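Restriction endonuclease R.BpuJI (PDB 2VLA) is a type II restriction endonuclease whose N-terminal recognition domain, the part present here, binds its cognate DNA sequence and whose whole chain probably cleaves DNA. Local coordinates at residues F138-I141 / L142-L146. Sequence-based numbering, arbitrary orientation.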
loop_
_atom_site.group_PDB
_atom_site.type_symbol
_atom_site.label_atom_id
_atom_site.label_comp_id
_atom_site.label_asym_id
_atom_site.label_seq_id
_atom_site.Cartn_x
_atom_site.Cartn_y
_atom_site.Cartn_z
ATOM N N PHE A 138 4.242 -6.415 1.174
ATOM C CA PHE A 138 5.518 -6.018 0.564
ATOM C C PHE A 138 6.697 -6.929 0.962
ATOM O O PHE A 138 7.415 -7.420 0.107
ATOM C CB PHE A 138 5.795 -4.532 0.785
ATOM C CG PHE A 138 4.869 -3.648 -0.002
ATOM C CD1 PHE A 138 4.938 -3.646 -1.370
ATOM C CD2 PHE A 138 3.892 -2.936 0.598
ATOM C CE1 PHE A 138 4.052 -2.824 -2.159
ATOM C CE2 PHE A 138 2.998 -2.138 -0.148
ATOM C CZ PHE A 138 3.101 -2.096 -1.547
ATOM N N PRO A 139 6.828 -7.260 2.269
ATOM C CA PRO A 139 7.729 -8.347 2.580
ATOM C C PRO A 139 7.454 -9.610 1.739
ATOM O O PRO A 139 8.381 -10.242 1.244
ATOM C CB PRO A 139 7.472 -8.580 4.074
ATOM C CG PRO A 139 7.124 -7.220 4.579
ATOM C CD PRO A 139 6.287 -6.620 3.478
ATOM N N TYR A 140 6.190 -9.958 1.584
ATOM C CA TYR A 140 5.843 -11.152 0.883
ATOM C C TYR A 140 6.271 -11.093 -0.606
ATOM O O TYR A 140 6.861 -12.018 -1.144
ATOM C CB TYR A 140 4.343 -11.452 1.013
ATOM C CG TYR A 140 3.989 -12.861 0.619
ATOM C CD1 TYR A 140 3.737 -13.174 -0.691
ATOM C CD2 TYR A 140 3.969 -13.910 1.567
ATOM C CE1 TYR A 140 3.454 -14.426 -1.071
ATOM C CE2 TYR A 140 3.682 -15.174 1.180
ATOM C CZ TYR A 140 3.428 -15.444 -0.138
ATOM O OH TYR A 140 3.135 -16.701 -0.600
ATOM N N ILE A 141 5.950 -9.972 -1.278
ATOM C CA ILE A 141 6.338 -9.778 -2.696
ATOM C C ILE A 141 7.849 -9.887 -2.847
ATOM O O ILE A 141 8.356 -10.574 -3.737
ATOM C CB ILE A 141 5.857 -8.406 -3.235
ATOM C CG1 ILE A 141 4.345 -8.397 -3.414
ATOM C CG2 ILE A 141 6.542 -8.073 -4.572
ATOM C CD1 ILE A 141 3.751 -7.005 -3.420
ATOM N N LEU A 142 8.579 -9.215 -1.966
ATOM C CA LEU A 142 10.013 -9.244 -2.040
ATOM C C LEU A 142 10.548 -10.701 -1.875
ATOM O O LEU A 142 11.448 -11.117 -2.588
ATOM C CB LEU A 142 10.605 -8.336 -0.964
ATOM C CG LEU A 142 10.439 -6.827 -1.259
ATOM C CD1 LEU A 142 10.964 -6.065 -0.054
ATOM C CD2 LEU A 142 11.177 -6.390 -2.576
ATOM N N GLN A 143 9.977 -11.474 -0.940
ATOM C CA GLN A 143 10.398 -12.844 -0.802
ATOM C C GLN A 143 10.048 -13.710 -2.019
ATOM O O GLN A 143 10.828 -14.558 -2.425
ATOM C CB GLN A 143 9.821 -13.459 0.472
ATOM C CG GLN A 143 10.336 -14.889 0.776
ATOM C CD GLN A 143 11.790 -14.913 1.170
ATOM O OE1 GLN A 143 12.358 -13.908 1.549
ATOM N NE2 GLN A 143 12.353 -16.109 1.223
ATOM N N VAL A 144 8.872 -13.484 -2.607
ATOM C CA VAL A 144 8.506 -14.188 -3.836
ATOM C C VAL A 144 9.543 -13.879 -4.958
ATOM O O VAL A 144 9.999 -14.769 -5.661
ATOM C CB VAL A 144 7.083 -13.789 -4.291
ATOM C CG1 VAL A 144 6.811 -14.210 -5.756
ATOM C CG2 VAL A 144 6.033 -14.383 -3.370
ATOM N N LEU A 145 9.929 -12.607 -5.074
ATOM C CA LEU A 145 10.904 -12.217 -6.101
ATOM C C LEU A 145 12.289 -12.833 -5.827
ATOM O O LEU A 145 12.972 -13.283 -6.762
ATOM C CB LEU A 145 10.994 -10.689 -6.192
ATOM C CG LEU A 145 9.757 -9.996 -6.789
ATOM C CD1 LEU A 145 9.869 -8.502 -6.589
ATOM C CD2 LEU A 145 9.584 -10.340 -8.272
ATOM N N LEU A 146 12.707 -12.854 -4.552
ATOM C CA LEU A 146 13.983 -13.500 -4.190
ATOM C C LEU A 146 13.938 -14.972 -4.556
ATOM O O LEU A 146 14.877 -15.512 -5.123
ATOM C CB LEU A 146 14.278 -13.359 -2.696
ATOM C CG LEU A 146 14.766 -11.987 -2.234
ATOM C CD1 LEU A 146 14.682 -11.919 -0.730
ATOM C CD2 LEU A 146 16.189 -11.695 -2.709
#
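Two successive turns of helix 137-150, near its N-terminal end, are joined by i to i+4 pairs in the DNA-recognition domain. Four backbone hydrogen bonds of the regular helical kind run in series: L142 N to F138 O and Q143 N to P139 O, both 3.0 Å, then V144 N to Y140 O and L145 N to I141 O, both 2.9 Å.

On one flank, V144 CG2 lies 3.5 Å from Y140 CE1 and 3.7 Å from Y140 CD1, meeting the ring obliquely on that one side. With chi1 at -165°, Y140 carries its ring out beside its own carbonyl carbon, bringing the CD1/CE1 side to V144 CG2. Its hydroxyl is hydrogen-bonded to the carbonyl of I175. On another flank, I141 and L145 run side by side, with I141 CG2 3.9 Å from L145 CD1. L142 CG lies 3.4 Å from F138 O, a van der Waals contact.

Most of the residues in this contact are buried: P177 of helix 177-189 touches Y140 and V144, L217 of helix 203-219 packs on F138, I141 and L142, and strand 230-232 covers L142 and L145.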